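Local coordinates for transglutaminase-like enzymes, putative cysteine protease (Cytophaga hutchinsonii, PDB 3ISR), which probably acts as a cysteine-dependent hydrolase of the transglutaminase-like superfamily, with a substrate that has not been established, at residues L117-S120 with S125-L128; S144-I149 with I227-T232; G162-Q167 with C181-H186; L187-C192 with A199-G204. All blocks are in the same frame, centred on the assembly; numbering follows the deposited sequence.

Contact 1: L117-S120 with S125-L128; sequences LFPS and SDKL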
loop_
_atom_site.group_PDB
_atom_site.type_symbol
_atom_site.label_atom_id
_atom_site.label_comp_id
_atom_site.label_asym_id
_atom_site.label_seq_id
_atom_site.Cartn_x
_atom_site.Cartn_y
_atom_site.Cartn_z
ATOM N N LEU B 117 12.930 7.193 -18.255
ATOM C CA LEU B 117 11.651 6.616 -18.641
ATOM C C LEU B 117 11.157 5.582 -17.613
ATOM O O LEU B 117 10.007 5.135 -17.676
ATOM C CB LEU B 117 11.794 5.927 -20.017
ATOM C CG LEU B 117 11.922 6.847 -21.247
ATOM C CD1 LEU B 117 12.500 6.085 -22.459
ATOM C CD2 LEU B 117 10.566 7.471 -21.589
ATOM N N PHE B 118 12.033 5.161 -16.705
ATOM C CA PHE B 118 11.747 4.013 -15.834
ATOM C C PHE B 118 11.277 4.395 -14.443
ATOM O O PHE B 118 11.588 5.489 -13.963
ATOM C CB PHE B 118 12.950 3.066 -15.789
ATOM C CG PHE B 118 13.200 2.420 -17.119
ATOM C CD1 PHE B 118 12.414 1.361 -17.541
ATOM C CD2 PHE B 118 14.150 2.943 -17.983
ATOM C CE1 PHE B 118 12.615 0.769 -18.819
ATOM C CE2 PHE B 118 14.366 2.381 -19.243
ATOM C CZ PHE B 118 13.604 1.300 -19.665
ATOM N N PRO B 119 10.477 3.518 -13.813
ATOM C CA PRO B 119 10.004 3.827 -12.454
ATOM C C PRO B 119 11.183 3.937 -11.498
ATOM O O PRO B 119 12.231 3.284 -11.713
ATOM C CB PRO B 119 9.156 2.609 -12.075
ATOM C CG PRO B 119 8.990 1.773 -13.336
ATOM C CD PRO B 119 10.023 2.202 -14.316
ATOM N N SER B 120 11.016 4.724 -10.439
ATOM C CA SER B 120 12.022 4.847 -9.402
ATOM C C SER B 120 11.343 4.727 -8.027
ATOM O O SER B 120 10.130 4.551 -7.969
ATOM C CB SER B 120 12.729 6.194 -9.549
ATOM O OG SER B 120 11.801 7.252 -9.476
ATOM N N SER B 125 5.718 4.733 -11.815
ATOM C CA SER B 125 5.049 5.045 -13.059
ATOM C C SER B 125 4.417 3.802 -13.635
ATOM O O SER B 125 3.383 3.863 -14.304
ATOM C CB SER B 125 6.040 5.663 -14.064
ATOM O OG SER B 125 7.291 4.981 -14.047
ATOM N N ASP B 126 5.016 2.659 -13.332
ATOM C CA ASP B 126 4.469 1.397 -13.811
ATOM C C ASP B 126 3.121 1.043 -13.156
ATOM O O ASP B 126 2.392 0.232 -13.691
ATOM C CB ASP B 126 5.501 0.263 -13.624
ATOM C CG ASP B 126 5.898 0.054 -12.166
ATOM O OD1 ASP B 126 6.172 1.038 -11.457
ATOM O OD2 ASP B 126 5.939 -1.116 -11.729
ATOM N N LYS B 127 2.794 1.622 -12.002
ATOM C CA LYS B 127 1.487 1.371 -11.370
ATOM C C LYS B 127 0.429 2.382 -11.792
ATOM O O LYS B 127 -0.735 2.305 -11.366
ATOM C CB LYS B 127 1.611 1.383 -9.850
ATOM C CG LYS B 127 2.447 0.206 -9.308
ATOM C CD LYS B 127 2.521 0.232 -7.784
ATOM C CE LYS B 127 1.761 -0.921 -7.148
ATOM N NZ LYS B 127 2.140 -1.060 -5.709
ATOM N N LEU B 128 0.841 3.338 -12.605
ATOM C CA LEU B 128 -0.035 4.468 -12.949
ATOM C C LEU B 128 -0.314 4.604 -14.449
ATOM O O LEU B 128 -0.860 5.613 -14.882
ATOM C CB LEU B 128 0.564 5.774 -12.380
ATOM C CG LEU B 128 0.651 5.855 -10.851
ATOM C CD1 LEU B 128 1.417 7.099 -10.393
ATOM C CD2 LEU B 128 -0.737 5.834 -10.217
HETATM O O HOH W 1 7.874 3.963 -16.354
#
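P119 meets two polar side chains, S125 and D126, and supplies nearly all of the contact on the 117-120 side. The hydroxyl of S125 comes in by the backbone end of the proline, with S125 OG 3.4 Å from P119 CA. The D126 side chain crosses that of P119 at about a right angle, and D126 OD1 lies 3.4 Å from P119 CB and barely further from P119 CG. The first torsion has the same sense in both residues: S125 OG (chi1 42°) and D126 CG (chi1 60°) each stand between their backbone N and carbonyl carbon. S125 also joins a water bridge: one water lies 2.6 Å from S125 OG and donates to L117 O at 2.8 Å. D126 has its strongest partner outside the loop, in a salt bridge to R121 of the second subunit, whose Y122 also bonds the carboxylate. With an alanine here, that arginine would probably be left without its anionic mate and the proline ring would lose its carboxylate cover. The 3-10 turn 125-127 leads to L128, at the N-cap position of helix 129-136; the L128 side chain packs on A190 of helix 181-194 and on F171 and I174 of helix 170-176.

Contact 2: S144-I149 with I227-T232; sequences SKVLAI and IIFDAT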
loop_
_atom_site.group_PDB
_atom_site.type_symbol
_atom_site.label_atom_id
_atom_site.label_comp_id
_atom_site.label_asym_id
_atom_site.label_seq_id
_atom_site.Cartn_x
_atom_site.Cartn_y
_atom_site.Cartn_z
ATOM N N SER B 144 2.058 19.957 -24.448
ATOM C CA SER B 144 0.716 20.166 -23.901
ATOM C C SER B 144 0.319 19.064 -22.924
ATOM O O SER B 144 -0.355 19.317 -21.916
ATOM C CB SER B 144 -0.308 20.301 -25.022
ATOM O OG SER B 144 -0.078 21.513 -25.715
ATOM N N LYS B 145 0.759 17.846 -23.202
ATOM C CA LYS B 145 0.511 16.767 -22.283
ATOM C C LYS B 145 1.161 17.008 -20.910
ATOM O O LYS B 145 0.510 16.846 -19.882
ATOM C CB LYS B 145 1.009 15.463 -22.881
ATOM C CG LYS B 145 0.355 14.272 -22.275
ATOM C CD LYS B 145 -0.282 13.448 -23.360
ATOM C CE LYS B 145 0.702 12.543 -24.004
ATOM N NZ LYS B 145 0.074 12.007 -25.235
ATOM N N VAL B 146 2.429 17.413 -20.890
ATOM C CA VAL B 146 3.115 17.660 -19.608
ATOM C C VAL B 146 2.528 18.866 -18.882
ATOM O O VAL B 146 2.385 18.879 -17.651
ATOM C CB VAL B 146 4.644 17.812 -19.763
ATOM C CG1 VAL B 146 5.322 17.959 -18.379
ATOM C CG2 VAL B 146 5.230 16.598 -20.479
ATOM N N LEU B 147 2.154 19.877 -19.650
ATOM C CA LEU B 147 1.553 21.034 -19.052
ATOM C C LEU B 147 0.201 20.679 -18.432
ATOM O O LEU B 147 -0.117 21.158 -17.336
ATOM C CB LEU B 147 1.415 22.161 -20.085
ATOM C CG LEU B 147 0.943 23.486 -19.505
ATOM C CD1 LEU B 147 1.967 24.037 -18.516
ATOM C CD2 LEU B 147 0.655 24.491 -20.650
ATOM N N ALA B 148 -0.572 19.822 -19.103
ATOM C CA ALA B 148 -1.847 19.370 -18.549
ATOM C C ALA B 148 -1.659 18.561 -17.264
ATOM O O ALA B 148 -2.496 18.634 -16.343
ATOM C CB ALA B 148 -2.625 18.551 -19.562
ATOM N N ILE B 149 -0.583 17.774 -17.224
ATOM C CA ILE B 149 -0.241 17.016 -16.024
ATOM C C ILE B 149 0.013 17.993 -14.881
ATOM O O ILE B 149 -0.533 17.841 -13.778
ATOM C CB ILE B 149 0.999 16.103 -16.257
ATOM C CG1 ILE B 149 0.586 14.890 -17.095
ATOM C CG2 ILE B 149 1.631 15.633 -14.893
ATOM C CD1 ILE B 149 1.761 14.078 -17.626
ATOM N N ILE B 227 12.739 20.428 -20.216
ATOM C CA ILE B 227 11.883 21.575 -20.017
ATOM C C ILE B 227 11.405 21.512 -18.573
ATOM O O ILE B 227 10.893 20.481 -18.147
ATOM C CB ILE B 227 10.648 21.544 -20.940
ATOM C CG1 ILE B 227 11.040 21.424 -22.435
ATOM C CG2 ILE B 227 9.752 22.774 -20.696
ATOM C CD1 ILE B 227 11.935 22.568 -22.988
ATOM N N ILE B 228 11.538 22.620 -17.852
ATOM C CA ILE B 228 11.180 22.660 -16.441
ATOM C C ILE B 228 9.696 22.925 -16.183
ATOM O O ILE B 228 9.054 23.712 -16.890
ATOM C CB ILE B 228 12.073 23.672 -15.670
ATOM C CG1 ILE B 228 11.980 23.387 -14.156
ATOM C CG2 ILE B 228 11.718 25.118 -16.016
ATOM C CD1 ILE B 228 13.275 23.640 -13.406
ATOM N N PHE B 229 9.149 22.268 -15.157
ATOM C CA PHE B 229 7.729 22.405 -14.795
ATOM C C PHE B 229 7.612 22.399 -13.281
ATOM O O PHE B 229 8.392 21.740 -12.609
ATOM C CB PHE B 229 6.910 21.227 -15.319
ATOM C CG PHE B 229 6.776 21.196 -16.812
ATOM C CD1 PHE B 229 5.681 21.780 -17.435
ATOM C CD2 PHE B 229 7.749 20.573 -17.594
ATOM C CE1 PHE B 229 5.554 21.751 -18.841
ATOM C CE2 PHE B 229 7.643 20.549 -18.994
ATOM C CZ PHE B 229 6.544 21.137 -19.615
ATOM N N ASP B 230 6.622 23.095 -12.738
ATOM C CA ASP B 230 6.465 23.137 -11.286
ATOM C C ASP B 230 4.994 23.230 -10.962
ATOM O O ASP B 230 4.412 24.304 -11.031
ATOM C CB ASP B 230 7.232 24.335 -10.690
ATOM C CG ASP B 230 7.028 24.492 -9.195
ATOM O OD1 ASP B 230 6.424 23.621 -8.542
ATOM O OD2 ASP B 230 7.463 25.530 -8.647
ATOM N N ALA B 231 4.402 22.096 -10.602
ATOM C CA ALA B 231 2.979 22.026 -10.329
ATOM C C ALA B 231 2.548 22.751 -9.066
ATOM O O ALA B 231 1.346 22.939 -8.872
ATOM C CB ALA B 231 2.495 20.567 -10.306
ATOM N N THR B 232 3.487 23.178 -8.217
ATOM C CA THR B 232 3.084 23.973 -7.034
ATOM C C THR B 232 2.692 25.393 -7.415
ATOM O O THR B 232 1.959 26.054 -6.680
ATOM C CB THR B 232 4.183 24.086 -5.932
ATOM O OG1 THR B 232 5.277 24.880 -6.415
ATOM C CG2 THR B 232 4.672 22.699 -5.482
#
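F229, V146 and L147 carry this contact, in which a helix rests on the end of strand 225-229 through one aromatic ring. V146 CG1 stands over the middle of the F229 ring, 3.5 Å from its centroid and only 9° off the ring normal, a well-centred CH-pi contact. The valine can present that methyl because CG1 is anti to its backbone N (chi1 -176°), while the phenylalanine approaches at about a right angle to it. V146 CB adds to the cover near the outer end of the ring, 3.8 Å from F229 CZ. L147, one residue on, makes a looser approach: its CD1 is 4.3 Å from F229 CE1. Around them, Y282 meets the F229 ring with the two planes inclined, and V146 also packs on C192 and F218, so the apolar packing takes in helix 181-194 as well as the sheet.

Directly after the strand, D230 forms an Asx turn: D230 OD1 accepts from T232 N at 3.0 Å and from T232 OG1 at 2.7 Å, both from the same face of the carboxylate. The other oxygen, OD2, bonds H215, an arrangement consistent with the Cys-His-Asp triad of transglutaminase-like enzymes. The chemistry thus divides by position: buried apolar packing seats the strand end on the helix, and the polar bonds next to it fix the carboxylate that meets H215.

Contact 3: G162-Q167 with C181-H186; sequences GSTNSQ and CRDFAH
The guanidinium of R182 lies between S166 on one face and H186 on the other: S166 CA is 3.6 Å above the plane and H186 NE2 is 3.8 Å from it on the opposite side, each offset toward the rim. The imidazole comes edge on, with R182 CZ in the plane of its ring. The setting is the start of helix 181-194, opened by C181; the gathering of C181, H215 and D230 is consistent with the Cys-His-Asp arrangement of the transglutaminase-like superfamily, and this is probably its nucleophile-bearing helix. The arginine reaches the loop because its CG is anti to the backbone N (chi1 176°) and the chain stays extended as far as NE. Its NH2 makes a weak bond to S166 O, 2.8 Å long but bent to 125°, while NH1 bonds T168 O. The loop has an order of its own, for Q167 N donates to N165 OD1 at 2.9 Å in an Asx turn.

D183 supplies the second tie. T164 OG1 donates to D183 OD2 at 2.6 Å, on the syn side and 24° out of the carboxylate plane, the two side chains coming from opposite directions. The same oxygen accepts from the backbone N of V180, just before the helix. A leucine in place of D183 would probably leave the T164 hydroxyl and the V180 amide without their acceptor and let the loop drift from the helix start. One water completes the junction, donating to D183 OD1 and to N165 O, each at 2.7 Å, and weakly accepting from R182 NH1 at 3.0 Å.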
loop_
_atom_site.group_PDB
_atom_site.type_symbol
_atom_site.label_atom_id
_atom_site.label_comp_id
_atom_site.label_asym_id
_atom_site.label_seq_id
_atom_site.Cartn_x
_atom_site.Cartn_y
_atom_site.Cartn_z
ATOM N N GLY B 162 3.675 19.616 6.252
ATOM C CA GLY B 162 3.607 18.571 7.271
ATOM C C GLY B 162 2.654 17.417 7.005
ATOM O O GLY B 162 2.446 16.579 7.880
ATOM N N SER B 163 2.063 17.372 5.816
ATOM C CA SER B 163 1.100 16.328 5.486
ATOM C C SER B 163 1.767 15.027 5.004
ATOM O O SER B 163 1.106 13.988 4.912
ATOM C CB SER B 163 0.130 16.826 4.405
ATOM O OG SER B 163 0.845 17.223 3.234
ATOM N N THR B 164 3.059 15.096 4.676
ATOM C CA THR B 164 3.802 13.939 4.140
ATOM C C THR B 164 5.144 13.753 4.858
ATOM O O THR B 164 5.488 14.541 5.734
ATOM C CB THR B 164 4.057 14.096 2.618
ATOM O OG1 THR B 164 4.787 15.304 2.385
ATOM C CG2 THR B 164 2.737 14.171 1.852
ATOM N N ASN B 165 5.897 12.712 4.481
ATOM C CA ASN B 165 7.212 12.455 5.034
ATOM C C ASN B 165 8.134 11.895 3.954
ATOM O O ASN B 165 7.757 11.848 2.780
ATOM C CB ASN B 165 7.127 11.512 6.253
ATOM C CG ASN B 165 6.460 10.170 5.932
ATOM O OD1 ASN B 165 6.623 9.607 4.844
ATOM N ND2 ASN B 165 5.719 9.648 6.897
ATOM N N SER B 166 9.336 11.475 4.335
ATOM C CA SER B 166 10.308 11.057 3.326
ATOM C C SER B 166 9.907 9.746 2.633
ATOM O O SER B 166 10.407 9.434 1.550
ATOM C CB SER B 166 11.709 10.956 3.927
ATOM O OG SER B 166 11.775 9.864 4.826
ATOM N N GLN B 167 9.001 8.989 3.243
ATOM C CA GLN B 167 8.545 7.720 2.652
ATOM C C GLN B 167 7.478 7.896 1.580
ATOM O O GLN B 167 7.256 6.995 0.765
ATOM C CB GLN B 167 8.045 6.748 3.741
ATOM C CG GLN B 167 9.150 6.287 4.697
ATOM C CD GLN B 167 8.674 5.203 5.671
ATOM O OE1 GLN B 167 7.518 4.771 5.633
ATOM N NE2 GLN B 167 9.577 4.749 6.535
ATOM N N CYS B 181 6.407 20.469 -2.026
ATOM C CA CYS B 181 7.004 20.453 -3.367
ATOM C C CYS B 181 7.587 19.086 -3.772
ATOM O O CYS B 181 7.434 18.677 -4.908
ATOM C CB CYS B 181 8.031 21.578 -3.549
ATOM S SG CYS B 181 9.438 21.529 -2.448
ATOM N N ARG B 182 8.267 18.394 -2.857
ATOM C CA ARG B 182 8.841 17.074 -3.186
ATOM C C ARG B 182 7.790 16.108 -3.760
ATOM O O ARG B 182 8.036 15.364 -4.734
ATOM C CB ARG B 182 9.471 16.488 -1.923
ATOM C CG ARG B 182 10.051 15.065 -2.010
ATOM C CD ARG B 182 10.526 14.735 -0.575
ATOM N NE ARG B 182 11.309 13.509 -0.427
ATOM C CZ ARG B 182 10.803 12.267 -0.361
ATOM N NH1 ARG B 182 9.486 12.040 -0.504
ATOM N NH2 ARG B 182 11.638 11.242 -0.179
ATOM N N ASP B 183 6.603 16.157 -3.169
ATOM C CA ASP B 183 5.507 15.294 -3.572
ATOM C C ASP B 183 4.909 15.704 -4.912
ATOM O O ASP B 183 4.536 14.846 -5.708
ATOM C CB ASP B 183 4.429 15.310 -2.483
ATOM C CG ASP B 183 4.989 14.993 -1.100
ATOM O OD1 ASP B 183 5.586 13.906 -0.910
ATOM O OD2 ASP B 183 4.884 15.853 -0.200
ATOM N N PHE B 184 4.761 17.007 -5.146
ATOM C CA PHE B 184 4.258 17.507 -6.428
ATOM C C PHE B 184 5.228 17.144 -7.553
ATOM O O PHE B 184 4.814 16.785 -8.658
ATOM C CB PHE B 184 4.103 19.037 -6.389
ATOM C CG PHE B 184 2.856 19.535 -5.696
ATOM C CD1 PHE B 184 2.616 19.264 -4.346
ATOM C CD2 PHE B 184 1.969 20.363 -6.371
ATOM C CE1 PHE B 184 1.480 19.764 -3.696
ATOM C CE2 PHE B 184 0.817 20.883 -5.721
ATOM C CZ PHE B 184 0.579 20.590 -4.390
ATOM N N ALA B 185 6.527 17.236 -7.280
ATOM C CA ALA B 185 7.539 16.881 -8.282
ATOM C C ALA B 185 7.476 15.389 -8.583
ATOM O O ALA B 185 7.484 14.966 -9.756
ATOM C CB ALA B 185 8.927 17.239 -7.774
ATOM N N HIS B 186 7.428 14.569 -7.537
ATOM C CA HIS B 186 7.430 13.116 -7.760
ATOM C C HIS B 186 6.208 12.716 -8.556
ATOM O O HIS B 186 6.280 11.844 -9.413
ATOM C CB HIS B 186 7.407 12.342 -6.422
ATOM C CG HIS B 186 8.718 12.318 -5.690
ATOM N ND1 HIS B 186 9.941 12.330 -6.323
ATOM C CD2 HIS B 186 8.983 12.225 -4.367
ATOM C CE1 HIS B 186 10.910 12.272 -5.420
ATOM N NE2 HIS B 186 10.353 12.203 -4.225
HETATM O O HOH W 2 7.585 13.850 0.915
#

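Contact 4: L187-C192 with A199-G204; sequences LGIALC and ARYFTG
I189 is the main projection here, and the backbone of R200 and Y201 provides the hollow it fills. The end of the isoleucine, CD1, settles 3.6 Å from Y201 CA and 3.7 Å from R200 C. It is held from the side by the tyrosine, with I189 CD1 3.8 Å from Y201 CB and also at the edge of the phenol ring, near the ring plane, so the aromatic flank forms one wall. CG1 is anti to the carbonyl carbon (chi1 -69°) and the chain continues nearly extended, which carries CD1 out to the strand; the other branch, CG2, drops back toward A199, 4.0 Å from A199 CB.

The second fit runs the opposite way, a small bump of the strand entering the helix surface. The methyl of A199 points at the helix and sits 3.7 Å from C192 CB, with I189 CA at 4.0 Å from A199 CB, so it occupies the notch between two residues about one helical turn apart. Small residues at this end let the backbones draw close, and I189 spans the wider separation further along the strand.

The axes of segments 187-192 and 199-204 run nearly antiparallel (171°), 7.7 Å apart at closest approach; a short loop joins helix to strand. R200 points away from the helix, and its guanidinium pairs with E219 on the neighbouring strand. Strand 199-206 lies inside its four-stranded antiparallel sheet, between strands 215-222 and 240-246; I189 also touches F218 of the former, and elsewhere on helix 181-194 L187 and A190 pack against helix 170-176.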
loop_
_atom_site.group_PDB
_atom_site.type_symbol
_atom_site.label_atom_id
_atom_site.label_comp_id
_atom_site.label_asym_id
_atom_site.label_seq_id
_atom_site.Cartn_x
_atom_site.Cartn_y
_atom_site.Cartn_z
ATOM N N LEU B 187 5.065 13.350 -8.271
ATOM C CA LEU B 187 3.854 12.989 -8.994
ATOM C C LEU B 187 3.856 13.402 -10.480
ATOM O O LEU B 187 3.460 12.617 -11.346
ATOM C CB LEU B 187 2.609 13.519 -8.269
ATOM C CG LEU B 187 1.271 13.140 -8.904
ATOM C CD1 LEU B 187 1.155 11.578 -8.993
ATOM C CD2 LEU B 187 0.118 13.742 -8.073
ATOM N N GLY B 188 4.358 14.588 -10.783
ATOM C CA GLY B 188 4.533 15.008 -12.184
ATOM C C GLY B 188 5.451 14.039 -12.923
ATOM O O GLY B 188 5.153 13.624 -14.042
ATOM N N ILE B 189 6.555 13.663 -12.282
ATOM C CA ILE B 189 7.525 12.731 -12.897
ATOM C C ILE B 189 6.858 11.392 -13.168
ATOM O O ILE B 189 6.958 10.853 -14.276
ATOM C CB ILE B 189 8.746 12.509 -11.986
ATOM C CG1 ILE B 189 9.593 13.778 -11.908
ATOM C CG2 ILE B 189 9.621 11.362 -12.521
ATOM C CD1 ILE B 189 10.490 13.813 -10.679
ATOM N N ALA B 190 6.147 10.865 -12.172
ATOM C CA ALA B 190 5.520 9.556 -12.345
ATOM C C ALA B 190 4.525 9.566 -13.483
ATOM O O ALA B 190 4.491 8.640 -14.273
ATOM C CB ALA B 190 4.834 9.087 -11.049
ATOM N N LEU B 191 3.694 10.601 -13.543
ATOM C CA LEU B 191 2.682 10.684 -14.597
ATOM C C LEU B 191 3.298 10.864 -15.975
ATOM O O LEU B 191 2.820 10.275 -16.941
ATOM C CB LEU B 191 1.651 11.779 -14.270
ATOM C CG LEU B 191 0.756 11.499 -13.046
ATOM C CD1 LEU B 191 0.031 12.775 -12.616
ATOM C CD2 LEU B 191 -0.266 10.361 -13.314
ATOM N N CYS B 192 4.379 11.644 -16.075
ATOM C CA CYS B 192 5.111 11.746 -17.357
ATOM C C CYS B 192 5.661 10.406 -17.807
ATOM O O CYS B 192 5.454 9.992 -18.944
ATOM C CB CYS B 192 6.293 12.687 -17.242
ATOM S SG CYS B 192 5.855 14.413 -17.247
ATOM N N ALA B 199 11.374 11.936 -17.628
ATOM C CA ALA B 199 11.248 13.042 -16.661
ATOM C C ALA B 199 12.209 12.839 -15.519
ATOM O O ALA B 199 12.529 11.701 -15.182
ATOM C CB ALA B 199 9.828 13.137 -16.142
ATOM N N ARG B 200 12.681 13.938 -14.924
ATOM C CA ARG B 200 13.625 13.816 -13.837
ATOM C C ARG B 200 13.322 14.849 -12.740
ATOM O O ARG B 200 12.632 15.843 -12.970
ATOM C CB ARG B 200 15.068 13.965 -14.345
ATOM C CG ARG B 200 15.386 15.393 -14.895
ATOM C CD ARG B 200 16.785 15.465 -15.509
ATOM N NE ARG B 200 17.155 16.857 -15.760
ATOM C CZ ARG B 200 18.233 17.246 -16.428
ATOM N NH1 ARG B 200 19.084 16.355 -16.935
ATOM N NH2 ARG B 200 18.472 18.544 -16.585
ATOM N N TYR B 201 13.868 14.590 -11.569
ATOM C CA TYR B 201 13.672 15.416 -10.394
ATOM C C TYR B 201 14.691 16.565 -10.381
ATOM O O TYR B 201 15.861 16.364 -10.712
ATOM C CB TYR B 201 13.888 14.491 -9.206
ATOM C CG TYR B 201 13.574 15.025 -7.835
ATOM C CD1 TYR B 201 12.256 15.144 -7.405
ATOM C CD2 TYR B 201 14.604 15.312 -6.934
ATOM C CE1 TYR B 201 11.959 15.576 -6.113
ATOM C CE2 TYR B 201 14.321 15.760 -5.639
ATOM C CZ TYR B 201 12.986 15.887 -5.251
ATOM O OH TYR B 201 12.658 16.307 -3.988
ATOM N N PHE B 202 14.236 17.756 -9.989
ATOM C CA PHE B 202 15.073 18.966 -9.963
ATOM C C PHE B 202 14.965 19.587 -8.565
ATOM O O PHE B 202 13.865 19.802 -8.068
ATOM C CB PHE B 202 14.557 19.937 -11.046
ATOM C CG PHE B 202 15.265 21.303 -11.080
ATOM C CD1 PHE B 202 16.116 21.629 -12.122
ATOM C CD2 PHE B 202 15.037 22.248 -10.091
ATOM C CE1 PHE B 202 16.759 22.892 -12.174
ATOM C CE2 PHE B 202 15.670 23.516 -10.129
ATOM C CZ PHE B 202 16.528 23.822 -11.185
ATOM N N THR B 203 16.100 19.855 -7.929
ATOM C CA THR B 203 16.100 20.617 -6.667
ATOM C C THR B 203 16.863 21.912 -6.853
ATOM O O THR B 203 17.818 21.957 -7.619
ATOM C CB THR B 203 16.704 19.841 -5.501
ATOM O OG1 THR B 203 18.058 19.455 -5.813
ATOM C CG2 THR B 203 15.882 18.576 -5.246
ATOM N N GLY B 204 16.470 22.954 -6.127
ATOM C CA GLY B 204 17.179 24.202 -6.242
ATOM C C GLY B 204 16.872 25.213 -5.171
ATOM O O GLY B 204 15.987 25.011 -4.319
#

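From the N terminus, the chain first closes contact 1, a short loop before helix 129-136 that lies against helix 181-194, where S125 and L128 meet A190. Contact 2 then opens at helix 142-156 and closes only at strand 225-229, so contacts 3 and 4 both fall within its span, one after the other without crossing. Contact 3 ties the loop 162-167 to the start of helix 181-194; contact 4 packs the next part of that helix, 187-192, on strand 199-206. Contacts 2 and 4 reach the same sheet, their centres about 9 Å apart, and F184 of contact 3 packs on A231 and T232 of contact 2, joining the pieces.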